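PDB 4L7T: NanU sialic acid binding protein from Bacteroides fragilis, which binds sialic acid with high affinity as a SusD-family protein of the outer membrane, probably working together with the outer-membrane protein NanO. Local coordinates for residues Ser22-Ser27 with Ile106-Ala111; Lys124-Gly129 with Gly192-Phe197; Tyr199-Trp204 with Ala245-Gln250. One frame throughout, in Å; residues are numbered along the deposited sequence.

Contact 1 (Ser22-Ser27 with Ile106-Ala111); sequences SSIADS and INLMIA
Ala25 and Leu108 are the residues at which the two backbones come nearest, their CA atoms 7.5 Å apart. On one side is a loop whose Ser23-Asp26 portion forms a type I beta turn; on the other is a regular helical turn, with Ile110 N bonded to Ile106 O. The turn's own backbone bond, from Asp26 N to Ser23 O, is weak at 3.4 Å, and two side-chain bonds reinforce it. Ser23 OG accepts from Ala25 N at 2.9 Å, which makes an ST turn, and Asp26 OD2 accepts from Ser23 N at 3.0 Å. That second bond is almost straight, yet the N-H meets the oxygen from above the carboxylate plane, 59° out of it.

The turn thus presents Ile24 and Ala25 together to a single helix residue. Leu108 points at the loop, its CG anti to the backbone N (chi1 -178°), and its two methyls divide the partners between them. CD1 meets Ala25 CB at 4.0 Å. CD2 lies against the CG1-CD1 branch of Ile24, 4.0 Å from CG1 and 4.1 Å from CD1, the two side chains meeting at a slant. Such a join lays the N-terminal loop, just ahead of helix 33-48, on the flank of helix 99-115 in the helical part of this SusD-like fold. Both contacts are apolar, at ordinary van der Waals separations, and together bury 110 Å². Phe39, Trp30 and Tyr155 also touch Leu108, which is buried although Ile24 is exposed. A polar tie lies beside the apolar one, where Lys112 NZ is hydrogen-bonded to Ala25 O.

Contact 2 (Lys124-Gly129 with Gly192-Phe197); sequences KNYYLG and GSDYSF. With EDO (1,2-ethanediol), chain G.
Tyr126 carries most of this contact, giving up 70 Å² to the loop 192-197, against 26 Å² for Asp194 and 16 Å² for Ser196. Its ring projects from the helix with CG anti to the backbone N (chi1 -159°), and this brings the phenol end up to the loop. There OH lies 3.1 Å from Ser196 O, which sits at the ring edge near the ring plane. The spacing suits a hydrogen bond, though the proton may be given elsewhere. Tyr126 OH is also hydrogen-bonded with the backbone N of Lys198, so the hydroxyl meets the loop backbone at two residues, Ser196 and Lys198.

Asp194 comes at the ring obliquely. Its OD2 is 3.6 Å from Tyr126 CE1 and 3.7 Å from CD1, with the carboxylate and ring planes 54° apart. The other oxygen, OD1, is occupied within the loop: it accepts from Ser196 N at 3.0 Å on its anti side, the bond of an Asx turn, and from Ser196 OG at 2.7 Å on its syn side. The N donor stands 34° out of the carboxylate plane, OG less so. Two donors from one residue therefore restrain the rotation of the carboxylate that lies beside Tyr126. Beyond Ser196, Phe197 N donates to O1 of a 1,2-ethanediol at 2.9 Å; this molecule probably came from the crystallisation liquor.

Phe191, at the end of helix 173-191, meets the Tyr126 ring edge-to-face, and Ser205 touches it ahead of helix 206-223. The contact thus joins helix 121-146 to the connection between helices 173-191 and 206-223.

Contact 3 (Tyr199-Trp204 with Ala245-Gln250); sequences YGRYYW and ANVSLQ
Arg201 reaches across to the carbonyl of Asn246, and two hydrogen bonds make the main join. Both terminal nitrogens converge end-on upon one oxygen: NH2 lies 2.9 Å from Asn246 O and NH1 3.1 Å from Asn246 O. The acceptor lies in the guanidinium plane, at the edge between the two nitrogens. Sharing one atom bends both bonds, with N-H...O angles of 153° for NH2 and 140° for NH1. Seen from the carbonyl, NH1 lies nearly along the C=O axis, while NH2 is tilted from the carbonyl plane. The chain of Arg201 is extended from CG to NE, which accounts for the reach across backbones whose nearest CA atoms, those of Arg201 and Val247, are 10.5 Å apart.

Turns shape the backbone at both ends of this pairing. Arg201 belongs to a type I beta turn running from Gly200 to Tyr203, closed by a weak bond from Tyr203 N to Gly200 O. Asn246 is the centre of an inverse gamma turn, in which Val247 N makes a weak bond to Ala245 O.

Van der Waals contacts are few. Val247 CG1 lies 4.1 Å from Arg201 NH1, at the guanidinium edge. The Asn246 side chain passes the arginine at about a right angle, with amide and guanidinium planes 77° apart. Its ND2 is 3.5 Å from Arg201 NH2; both are N-H donors, and the approach is a close passage, not a bond.

In the fold, the contact bridges two surface connections, one leading into helix 206-223 and the other leaving helix 227-244 for strand 267-271. NH1 has a second acceptor in Ile267 O of that strand, the Arg201 backbone hydrogen-bonds with Ser270, and Tyr388 of helix 388-401 touches Val247.

From the N terminus, the three contacts close in series, without nesting or crossing. Contact 1 returns helix 99-115 to the loop ahead of helix 33-48. Contact 2 opens on the next helix, 121-146, and closes after helix 173-191; contact 3 begins almost at once and closes beyond helices 206-223 and 227-244. Consecutive helices link the first two, with Met109 CE 3.7 Å from Tyr127 CG. Contacts 2 and 3 have centres about 14 Å apart and touch more widely: Tyr127 OH and Tyr199 OH probably hydrogen-bond at 3.3 Å, and Phe197 CE2 packs on Asn246 O. Contacts 1 and 3 do not touch.

Contact 1 (Ser22-Ser27 with Ile106-Ala111)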
ATOM      1  N   SER A  22      -8.275  28.182 -23.364  1.00 38.25           N
ATOM      2  CA  SER A  22      -7.618  28.226 -22.053  1.00 36.64           C
ATOM      3  C   SER A  22      -6.966  26.862 -21.747  1.00 36.55           C
ATOM      4  O   SER A  22      -7.610  25.843 -21.875  1.00 35.68           O
ATOM      5  CB  SER A  22      -8.672  28.614 -21.012  1.00 36.32           C
ATOM      6  OG  SER A  22      -8.157  28.694 -19.701  1.00 34.65           O
ATOM      7  N   SER A  23      -5.677  26.850 -21.387  1.00 36.14           N
ATOM      8  CA  SER A  23      -4.961  25.621 -21.009  1.00 34.96           C
ATOM      9  C   SER A  23      -4.289  25.806 -19.651  1.00 34.39           C
ATOM     10  O   SER A  23      -4.023  26.945 -19.212  1.00 32.33           O
ATOM     11  CB  SER A  23      -3.863  25.288 -22.017  1.00 35.57           C
ATOM     12  OG  SER A  23      -2.773  24.617 -21.356  1.00 41.01           O
ATOM     13  N   ILE A  24      -3.957  24.684 -19.014  1.00 32.54           N
ATOM     14  CA  ILE A  24      -3.331  24.796 -17.709  1.00 31.08           C
ATOM     15  C   ILE A  24      -1.834  25.176 -17.772  1.00 29.26           C
ATOM     16  O   ILE A  24      -1.245  25.519 -16.731  1.00 29.13           O
ATOM     17  CB  ILE A  24      -3.535  23.525 -16.856  1.00 31.20           C
ATOM     18  CG1 ILE A  24      -2.824  22.340 -17.506  1.00 29.73           C
ATOM     19  CG2 ILE A  24      -5.041  23.326 -16.499  1.00 31.62           C
ATOM     20  CD1 ILE A  24      -2.978  21.036 -16.627  1.00 32.51           C
ATOM     21  N   ALA A  25      -1.221  25.144 -18.950  1.00 27.64           N
ATOM     22  CA  ALA A  25       0.179  25.508 -19.107  1.00 27.79           C
ATOM     23  C   ALA A  25       0.373  27.036 -19.454  1.00 29.39           C
ATOM     24  O   ALA A  25       1.546  27.551 -19.549  1.00 28.22           O
ATOM     25  CB  ALA A  25       0.849  24.629 -20.129  1.00 27.51           C
ATOM     26  N   ASP A  26      -0.759  27.715 -19.556  1.00 26.95           N
ATOM     27  CA  ASP A  26      -0.786  29.162 -19.917  1.00 26.76           C
ATOM     28  C   ASP A  26      -0.063  29.902 -18.773  1.00 26.23           C
ATOM     29  O   ASP A  26      -0.336  29.612 -17.584  1.00 25.63           O
ATOM     30  CB  ASP A  26      -2.228  29.713 -20.059  1.00 25.82           C
ATOM     31  CG  ASP A  26      -2.989  29.197 -21.344  1.00 28.19           C
ATOM     32  OD1 ASP A  26      -2.369  28.608 -22.274  1.00 28.71           O
ATOM     33  OD2 ASP A  26      -4.220  29.442 -21.384  1.00 28.67           O
ATOM     34  N   SER A  27       0.739  30.907 -19.139  1.00 26.21           N
ATOM     35  CA  SER A  27       1.616  31.596 -18.152  1.00 27.45           C
ATOM     36  C   SER A  27       0.917  32.257 -16.984  1.00 25.61           C
ATOM     37  O   SER A  27       1.509  32.321 -15.917  1.00 23.56           O
ATOM     38  CB  SER A  27       2.598  32.533 -18.828  1.00 29.37           C
ATOM     39  OG  SER A  27       3.378  31.740 -19.712  1.00 33.39           O
ATOM     40  N   ILE A 106       2.809  15.880 -13.300  1.00 22.05           N
ATOM     41  CA  ILE A 106       4.074  16.110 -12.602  1.00 20.53           C
ATOM     42  C   ILE A 106       5.127  16.642 -13.516  1.00 22.36           C
ATOM     43  O   ILE A 106       5.932  17.491 -13.122  1.00 20.20           O
ATOM     44  CB  ILE A 106       4.607  14.782 -11.984  1.00 21.46           C
ATOM     45  CG1 ILE A 106       3.593  14.323 -10.989  1.00 16.80           C
ATOM     46  CG2 ILE A 106       5.929  14.938 -11.244  1.00 21.26           C
ATOM     47  CD1 ILE A 106       3.904  12.807 -10.479  1.00 20.63           C
ATOM     48  N   ASN A 107       5.136  16.156 -14.750  1.00 19.53           N
ATOM     49  CA  ASN A 107       6.166  16.574 -15.656  1.00 21.21           C
ATOM     50  C   ASN A 107       6.036  18.116 -15.939  1.00 20.16           C
ATOM     51  O   ASN A 107       7.028  18.738 -16.163  1.00 23.06           O
ATOM     52  CB  ASN A 107       6.072  15.766 -16.963  1.00 22.18           C
ATOM     53  CG  ASN A 107       6.546  14.342 -16.775  1.00 22.40           C
ATOM     54  OD1 ASN A 107       7.241  14.050 -15.792  1.00 23.12           O
ATOM     55  ND2 ASN A 107       6.163  13.440 -17.689  1.00 22.02           N
ATOM     56  N   LEU A 108       4.807  18.587 -15.979  1.00 21.28           N
ATOM     57  CA  LEU A 108       4.398  20.034 -16.152  1.00 20.97           C
ATOM     58  C   LEU A 108       4.913  20.812 -14.928  1.00 21.48           C
ATOM     59  O   LEU A 108       5.635  21.821 -15.088  1.00 20.93           O
ATOM     60  CB  LEU A 108       2.881  20.233 -16.251  1.00 20.32           C
ATOM     61  CG  LEU A 108       2.506  21.741 -16.468  1.00 25.12           C
ATOM     62  CD1 LEU A 108       3.154  22.335 -17.719  1.00 22.86           C
ATOM     63  CD2 LEU A 108       0.994  21.983 -16.476  1.00 27.19           C
ATOM     64  N   MET A 109       4.599  20.290 -13.733  1.00 18.32           N
ATOM     65  CA  MET A 109       5.116  20.953 -12.462  1.00 18.72           C
ATOM     66  C   MET A 109       6.607  21.085 -12.497  1.00 19.72           C
ATOM     67  O   MET A 109       7.154  22.163 -12.164  1.00 17.81           O
ATOM     68  CB  MET A 109       4.600  20.225 -11.213  1.00 18.61           C
ATOM     69  CG  MET A 109       5.129  20.856  -9.864  1.00 16.30           C
ATOM     70  SD  MET A 109       4.298  22.405  -9.668  1.00 20.24           S
ATOM     71  CE  MET A 109       4.829  22.822  -7.943  1.00 18.41           C
ATOM     72  N   ILE A 110       7.299  20.015 -12.853  1.00 19.27           N
ATOM     73  CA  ILE A 110       8.719  20.033 -12.916  1.00 20.02           C
ATOM     74  C   ILE A 110       9.274  21.098 -13.866  1.00 22.12           C
ATOM     75  O   ILE A 110      10.218  21.813 -13.487  1.00 22.60           O
ATOM     76  CB  ILE A 110       9.304  18.627 -13.232  1.00 20.19           C
ATOM     77  CG1 ILE A 110       9.000  17.741 -12.021  1.00 20.66           C
ATOM     78  CG2 ILE A 110      10.763  18.722 -13.562  1.00 21.19           C
ATOM     79  CD1 ILE A 110       9.319  16.214 -12.286  1.00 21.81           C
ATOM     80  N   ALA A 111       8.731  21.174 -15.112  1.00 21.48           N
ATOM     81  CA  ALA A 111       9.252  22.160 -16.071  1.00 22.30           C
ATOM     82  C   ALA A 111       8.904  23.566 -15.549  1.00 21.21           C
ATOM     83  O   ALA A 111       9.750  24.448 -15.598  1.00 22.81           O
ATOM     84  CB  ALA A 111       8.601  21.962 -17.458  1.00 22.60           C
TER

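Contact 2 (Lys124-Gly129 with Gly192-Phe197)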
ATOM      1  N   LYS A 124      11.308  26.445  -4.402  1.00 17.16           N
ATOM      2  CA  LYS A 124      11.348  25.783  -5.689  1.00 17.53           C
ATOM      3  C   LYS A 124      11.961  24.377  -5.536  1.00 18.05           C
ATOM      4  O   LYS A 124      11.402  23.369  -6.022  1.00 17.37           O
ATOM      5  CB  LYS A 124      12.121  26.729  -6.635  1.00 21.05           C
ATOM      6  CG  LYS A 124      12.958  26.176  -7.711  1.00 22.26           C
ATOM      7  CD  LYS A 124      13.957  27.268  -8.315  1.00 29.27           C
ATOM      8  CE  LYS A 124      13.542  28.706  -8.055  1.00 25.97           C
ATOM      9  NZ  LYS A 124      14.337  29.606  -8.998  1.00 22.56           N
ATOM     10  N   ASN A 125      12.988  24.293  -4.712  1.00 15.43           N
ATOM     11  CA  ASN A 125      13.658  23.016  -4.520  1.00 17.04           C
ATOM     12  C   ASN A 125      12.752  22.052  -3.715  1.00 16.07           C
ATOM     13  O   ASN A 125      12.795  20.854  -3.987  1.00 16.30           O
ATOM     14  CB  ASN A 125      15.035  23.235  -3.888  1.00 17.33           C
ATOM     15  CG  ASN A 125      16.095  23.632  -4.921  1.00 17.81           C
ATOM     16  OD1 ASN A 125      16.025  23.255  -6.079  1.00 25.38           O
ATOM     17  ND2 ASN A 125      17.110  24.375  -4.477  1.00 23.40           N
ATOM     18  N   TYR A 126      11.971  22.520  -2.736  1.00 14.78           N
ATOM     19  CA  TYR A 126      11.098  21.616  -2.023  1.00 15.51           C
ATOM     20  C   TYR A 126      10.050  21.064  -3.006  1.00 16.55           C
ATOM     21  O   TYR A 126       9.717  19.852  -2.942  1.00 13.79           O
ATOM     22  CB  TYR A 126      10.442  22.307  -0.866  1.00 15.42           C
ATOM     23  CG  TYR A 126       9.952  21.349   0.140  1.00 15.26           C
ATOM     24  CD1 TYR A 126      10.759  20.989   1.200  1.00 14.92           C
ATOM     25  CD2 TYR A 126       8.685  20.765   0.013  1.00 15.32           C
ATOM     26  CE1 TYR A 126      10.292  20.076   2.142  1.00 16.23           C
ATOM     27  CE2 TYR A 126       8.209  19.834   0.938  1.00 14.57           C
ATOM     28  CZ  TYR A 126       9.027  19.507   2.018  1.00 17.88           C
ATOM     29  OH  TYR A 126       8.536  18.600   2.912  1.00 18.73           O
ATOM     30  N   TYR A 127       9.557  21.954  -3.902  1.00 14.24           N
ATOM     31  CA  TYR A 127       8.555  21.425  -4.857  1.00 14.69           C
ATOM     32  C   TYR A 127       9.186  20.376  -5.746  1.00 14.26           C
ATOM     33  O   TYR A 127       8.502  19.390  -6.091  1.00 16.79           O
ATOM     34  CB  TYR A 127       7.969  22.572  -5.693  1.00 13.95           C
ATOM     35  CG  TYR A 127       6.937  23.407  -4.952  1.00 15.56           C
ATOM     36  CD1 TYR A 127       5.927  22.864  -4.185  1.00 15.55           C
ATOM     37  CD2 TYR A 127       6.979  24.818  -5.066  1.00 19.09           C
ATOM     38  CE1 TYR A 127       4.976  23.611  -3.559  1.00 20.77           C
ATOM     39  CE2 TYR A 127       6.059  25.595  -4.447  1.00 17.87           C
ATOM     40  CZ  TYR A 127       5.043  25.042  -3.686  1.00 20.67           C
ATOM     41  OH  TYR A 127       4.120  25.835  -3.003  1.00 22.72           O
ATOM     42  N   LEU A 128      10.418  20.580  -6.192  1.00 15.10           N
ATOM     43  CA  LEU A 128      11.115  19.604  -7.004  1.00 15.05           C
ATOM     44  C   LEU A 128      11.363  18.310  -6.225  1.00 16.00           C
ATOM     45  O   LEU A 128      11.223  17.197  -6.731  1.00 17.36           O
ATOM     46  CB  LEU A 128      12.470  20.094  -7.560  1.00 16.81           C
ATOM     47  CG  LEU A 128      12.270  21.308  -8.506  1.00 17.70           C
ATOM     48  CD1 LEU A 128      13.600  21.817  -8.830  1.00 19.77           C
ATOM     49  CD2 LEU A 128      11.499  20.814  -9.823  1.00 18.39           C
ATOM     50  N   GLY A 129      11.714  18.433  -4.963  1.00 15.61           N
ATOM     51  CA  GLY A 129      11.754  17.200  -4.109  1.00 14.68           C
ATOM     52  C   GLY A 129      10.461  16.434  -4.133  1.00 13.99           C
ATOM     53  O   GLY A 129      10.503  15.182  -4.298  1.00 13.70           O
ATOM     54  N   GLY A 192      17.446  18.614   0.024  1.00 18.36           N
ATOM     55  CA  GLY A 192      18.724  18.921   0.738  1.00 19.26           C
ATOM     56  C   GLY A 192      18.751  18.146   2.068  1.00 20.25           C
ATOM     57  O   GLY A 192      18.547  16.922   2.107  1.00 21.45           O
ATOM     58  N   SER A 193      18.942  18.872   3.163  1.00 20.43           N
ATOM     59  CA  SER A 193      18.882  18.250   4.452  1.00 22.76           C
ATOM     60  C   SER A 193      17.565  18.490   5.176  1.00 21.35           C
ATOM     61  O   SER A 193      17.499  18.257   6.378  1.00 21.83           O
ATOM     62  CB  SER A 193      20.029  18.776   5.339  1.00 24.71           C
ATOM     63  OG  SER A 193      19.960  20.173   5.429  1.00 27.71           O
ATOM     64  N   ASP A 194      16.506  18.941   4.478  1.00 20.52           N
ATOM     65  CA  ASP A 194      15.239  19.261   5.149  1.00 19.33           C
ATOM     66  C   ASP A 194      14.401  17.974   5.269  1.00 17.73           C
ATOM     67  O   ASP A 194      13.790  17.540   4.271  1.00 17.73           O
ATOM     68  CB  ASP A 194      14.522  20.356   4.310  1.00 20.66           C
ATOM     69  CG  ASP A 194      13.223  20.849   4.917  1.00 20.58           C
ATOM     70  OD1 ASP A 194      12.829  20.393   6.004  1.00 20.74           O
ATOM     71  OD2 ASP A 194      12.542  21.768   4.355  1.00 21.01           O
ATOM     72  N   TYR A 195      14.336  17.397   6.461  1.00 16.14           N
ATOM     73  CA  TYR A 195      13.446  16.244   6.710  1.00 15.79           C
ATOM     74  C   TYR A 195      12.117  16.632   7.311  1.00 15.17           C
ATOM     75  O   TYR A 195      11.372  15.776   7.844  1.00 16.61           O
ATOM     76  CB  TYR A 195      14.169  15.224   7.657  1.00 15.60           C
ATOM     77  CG  TYR A 195      15.124  14.294   6.951  1.00 14.96           C
ATOM     78  CD1 TYR A 195      14.779  12.944   6.763  1.00 16.25           C
ATOM     79  CD2 TYR A 195      16.324  14.747   6.440  1.00 19.42           C
ATOM     80  CE1 TYR A 195      15.636  12.081   6.149  1.00 19.32           C
ATOM     81  CE2 TYR A 195      17.210  13.849   5.721  1.00 18.27           C
ATOM     82  CZ  TYR A 195      16.809  12.513   5.595  1.00 18.43           C
ATOM     83  OH  TYR A 195      17.664  11.641   4.898  1.00 21.82           O
ATOM     84  N   SER A 196      11.753  17.922   7.270  1.00 16.46           N
ATOM     85  CA  SER A 196      10.492  18.300   7.852  1.00 17.16           C
ATOM     86  C   SER A 196       9.336  17.843   6.955  1.00 16.27           C
ATOM     87  O   SER A 196       9.495  17.664   5.735  1.00 17.98           O
ATOM     88  CB  SER A 196      10.399  19.848   8.039  1.00 19.33           C
ATOM     89  OG  SER A 196      10.253  20.462   6.764  1.00 21.39           O
ATOM     90  N   PHE A 197       8.165  17.718   7.558  1.00 16.56           N
ATOM     91  CA  PHE A 197       6.967  17.529   6.714  1.00 16.83           C
ATOM     92  C   PHE A 197       6.369  18.941   6.432  1.00 16.81           C
ATOM     93  O   PHE A 197       5.433  19.356   7.106  1.00 18.47           O
ATOM     94  CB  PHE A 197       6.000  16.658   7.453  1.00 15.94           C
ATOM     95  CG  PHE A 197       6.568  15.284   7.741  1.00 15.84           C
ATOM     96  CD1 PHE A 197       6.502  14.280   6.767  1.00 14.49           C
ATOM     97  CD2 PHE A 197       7.102  14.983   8.993  1.00 16.11           C
ATOM     98  CE1 PHE A 197       7.006  12.991   7.025  1.00 15.48           C
ATOM     99  CE2 PHE A 197       7.640  13.697   9.271  1.00 16.41           C
ATOM    100  CZ  PHE A 197       7.563  12.690   8.276  1.00 15.50           C
TER
HETATM  101  C1  EDO G 606       7.523  18.033  10.924  1.00 40.74           C
HETATM  102  O1  EDO G 606       7.537  19.089   9.988  1.00 32.28           O
HETATM  103  C2  EDO G 606       8.949  17.580  11.078  1.00 37.44           C
HETATM  104  O2  EDO G 606       9.138  17.391  12.476  1.00 46.80           O

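Contact 3 (Tyr199-Trp204 with Ala245-Gln250)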
ATOM      1  N   TYR A 199       4.471  20.402   4.341  1.00 19.69           N
ATOM      2  CA  TYR A 199       3.056  20.527   4.063  1.00 19.89           C
ATOM      3  C   TYR A 199       2.235  19.483   4.826  1.00 19.48           C
ATOM      4  O   TYR A 199       1.032  19.279   4.546  1.00 21.97           O
ATOM      5  CB  TYR A 199       2.772  20.474   2.553  1.00 20.33           C
ATOM      6  CG  TYR A 199       3.439  21.604   1.818  1.00 17.24           C
ATOM      7  CD1 TYR A 199       3.170  22.929   2.179  1.00 21.12           C
ATOM      8  CD2 TYR A 199       4.394  21.383   0.822  1.00 14.74           C
ATOM      9  CE1 TYR A 199       3.849  23.987   1.466  1.00 20.23           C
ATOM     10  CE2 TYR A 199       5.058  22.421   0.114  1.00 18.20           C
ATOM     11  CZ  TYR A 199       4.818  23.709   0.484  1.00 17.59           C
ATOM     12  OH  TYR A 199       5.444  24.716  -0.212  1.00 22.49           O
ATOM     13  N   GLY A 200       2.879  18.770   5.745  1.00 18.92           N
ATOM     14  CA  GLY A 200       2.165  17.775   6.504  1.00 17.22           C
ATOM     15  C   GLY A 200       2.407  16.350   5.923  1.00 16.45           C
ATOM     16  O   GLY A 200       3.072  16.193   4.940  1.00 16.17           O
ATOM     17  N   ARG A 201       1.919  15.360   6.656  1.00 14.90           N
ATOM     18  CA  ARG A 201       2.208  13.925   6.324  1.00 12.82           C
ATOM     19  C   ARG A 201       1.336  13.384   5.178  1.00 15.06           C
ATOM     20  O   ARG A 201       1.534  12.234   4.787  1.00 16.78           O
ATOM     21  CB  ARG A 201       2.100  13.055   7.565  1.00 13.65           C
ATOM     22  CG  ARG A 201       3.185  13.452   8.700  1.00 12.16           C
ATOM     23  CD  ARG A 201       2.741  13.017  10.112  1.00 12.30           C
ATOM     24  NE  ARG A 201       3.631  13.682  11.093  1.00 15.80           N
ATOM     25  CZ  ARG A 201       4.785  13.187  11.566  1.00 18.64           C
ATOM     26  NH1 ARG A 201       5.255  11.977  11.169  1.00 14.98           N
ATOM     27  NH2 ARG A 201       5.498  13.904  12.478  1.00 15.86           N
ATOM     28  N   TYR A 202       0.440  14.251   4.648  1.00 15.35           N
ATOM     29  CA  TYR A 202      -0.304  13.887   3.453  1.00 17.84           C
ATOM     30  C   TYR A 202       0.230  14.549   2.203  1.00 15.96           C
ATOM     31  O   TYR A 202      -0.449  14.471   1.157  1.00 17.27           O
ATOM     32  CB  TYR A 202      -1.736  14.381   3.586  1.00 21.58           C
ATOM     33  CG  TYR A 202      -2.544  14.061   4.765  1.00 29.30           C
ATOM     34  CD1 TYR A 202      -3.089  12.788   4.925  1.00 32.78           C
ATOM     35  CD2 TYR A 202      -2.892  15.057   5.679  1.00 36.73           C
ATOM     36  CE1 TYR A 202      -3.919  12.496   5.977  1.00 36.55           C
ATOM     37  CE2 TYR A 202      -3.745  14.769   6.749  1.00 38.67           C
ATOM     38  CZ  TYR A 202      -4.255  13.484   6.877  1.00 37.24           C
ATOM     39  OH  TYR A 202      -5.072  13.131   7.904  1.00 39.00           O
ATOM     40  N   TYR A 203       1.465  15.083   2.240  1.00 13.94           N
ATOM     41  CA  TYR A 203       2.223  15.582   1.118  1.00 12.42           C
ATOM     42  C   TYR A 203       3.554  14.917   1.103  1.00 12.66           C
ATOM     43  O   TYR A 203       4.109  14.589   2.203  1.00 13.33           O
ATOM     44  CB  TYR A 203       2.407  17.154   1.176  1.00 14.66           C
ATOM     45  CG  TYR A 203       1.074  17.822   0.801  1.00 16.86           C
ATOM     46  CD1 TYR A 203       0.846  18.215  -0.497  1.00 24.05           C
ATOM     47  CD2 TYR A 203       0.075  17.936   1.732  1.00 18.18           C
ATOM     48  CE1 TYR A 203      -0.385  18.763  -0.874  1.00 24.33           C
ATOM     49  CE2 TYR A 203      -1.206  18.474   1.355  1.00 23.93           C
ATOM     50  CZ  TYR A 203      -1.396  18.839   0.053  1.00 24.85           C
ATOM     51  OH  TYR A 203      -2.609  19.407  -0.333  1.00 30.74           O
ATOM     52  N   TRP A 204       4.145  14.800  -0.084  1.00 11.62           N
ATOM     53  CA  TRP A 204       5.426  14.144  -0.183  1.00 12.47           C
ATOM     54  C   TRP A 204       6.535  14.940   0.558  1.00 13.94           C
ATOM     55  O   TRP A 204       6.457  16.174   0.686  1.00 14.85           O
ATOM     56  CB  TRP A 204       5.766  13.921  -1.674  1.00 13.61           C
ATOM     57  CG  TRP A 204       6.817  12.874  -1.878  1.00 13.10           C
ATOM     58  CD1 TRP A 204       8.141  13.051  -1.890  1.00 11.60           C
ATOM     59  CD2 TRP A 204       6.576  11.455  -2.040  1.00 11.51           C
ATOM     60  NE1 TRP A 204       8.804  11.803  -2.135  1.00 12.38           N
ATOM     61  CE2 TRP A 204       7.843  10.841  -2.262  1.00 12.37           C
ATOM     62  CE3 TRP A 204       5.420  10.680  -2.118  1.00 16.00           C
ATOM     63  CZ2 TRP A 204       7.999   9.435  -2.460  1.00 15.74           C
ATOM     64  CZ3 TRP A 204       5.572   9.253  -2.324  1.00 15.63           C
ATOM     65  CH2 TRP A 204       6.841   8.675  -2.472  1.00 12.18           C
ATOM     66  N   ALA A 245      14.009  12.098  10.937  1.00 13.35           N
ATOM     67  CA  ALA A 245      12.605  12.451  10.760  1.00 11.09           C
ATOM     68  C   ALA A 245      11.835  12.397  12.062  1.00 11.50           C
ATOM     69  O   ALA A 245      12.111  11.534  12.946  1.00 12.58           O
ATOM     70  CB  ALA A 245      11.941  11.477   9.750  1.00 14.22           C
ATOM     71  N   ASN A 246      10.790  13.252  12.177  1.00 12.75           N
ATOM     72  CA  ASN A 246       9.992  13.171  13.406  1.00 14.67           C
ATOM     73  C   ASN A 246       8.920  12.055  13.322  1.00 14.82           C
ATOM     74  O   ASN A 246       7.818  12.271  12.852  1.00 15.92           O
ATOM     75  CB  ASN A 246       9.254  14.489  13.683  1.00 14.73           C
ATOM     76  CG  ASN A 246       8.420  14.380  14.947  1.00 19.04           C
ATOM     77  OD1 ASN A 246       8.626  13.460  15.747  1.00 24.99           O
ATOM     78  ND2 ASN A 246       7.467  15.259  15.095  1.00 24.06           N
ATOM     79  N   VAL A 247       9.313  10.852  13.710  1.00 14.66           N
ATOM     80  CA  VAL A 247       8.470   9.675  13.597  1.00 14.02           C
ATOM     81  C   VAL A 247       8.567   8.829  14.834  1.00 13.89           C
ATOM     82  O   VAL A 247       9.619   8.839  15.500  1.00 15.54           O
ATOM     83  CB  VAL A 247       8.927   8.775  12.394  1.00 14.25           C
ATOM     84  CG1 VAL A 247       8.447   9.441  11.003  1.00 14.45           C
ATOM     85  CG2 VAL A 247      10.448   8.418  12.412  1.00 15.23           C
ATOM     86  N   SER A 248       7.490   8.140  15.175  1.00 13.55           N
ATOM     87  CA  SER A 248       7.436   7.321  16.353  1.00 16.23           C
ATOM     88  C   SER A 248       6.334   6.291  16.140  1.00 14.88           C
ATOM     89  O   SER A 248       5.328   6.616  15.465  1.00 15.77           O
ATOM     90  CB  SER A 248       7.031   8.240  17.521  1.00 17.99           C
ATOM     91  OG  SER A 248       7.064   7.506  18.707  1.00 26.68           O
ATOM     92  N   LEU A 249       6.489   5.103  16.705  1.00 13.71           N
ATOM     93  CA  LEU A 249       5.322   4.205  16.794  1.00 13.58           C
ATOM     94  C   LEU A 249       4.207   4.683  17.725  1.00 15.76           C
ATOM     95  O   LEU A 249       4.474   5.009  18.899  1.00 15.69           O
ATOM     96  CB  LEU A 249       5.745   2.776  17.147  1.00 13.98           C
ATOM     97  CG  LEU A 249       6.732   2.129  16.186  1.00 12.69           C
ATOM     98  CD1 LEU A 249       7.069   0.770  16.779  1.00 13.97           C
ATOM     99  CD2 LEU A 249       6.121   1.945  14.778  1.00 15.81           C
ATOM    100  N   GLN A 250       2.958   4.691  17.247  1.00 13.97           N
ATOM    101  CA  GLN A 250       1.826   4.904  18.163  1.00 17.22           C
ATOM    102  C   GLN A 250       1.785   3.736  19.211  1.00 18.56           C
ATOM    103  O   GLN A 250       1.970   2.562  18.859  1.00 19.32           O
ATOM    104  CB  GLN A 250       0.525   4.943  17.354  1.00 17.86           C
ATOM    105  CG  GLN A 250       0.384   6.187  16.495  1.00 18.61           C
ATOM    106  CD  GLN A 250      -0.029   7.389  17.406  1.00 24.72           C
ATOM    107  OE1 GLN A 250       0.792   8.231  17.684  1.00 22.30           O
ATOM    108  NE2 GLN A 250      -1.248   7.362  17.979  1.00 22.83           N
TER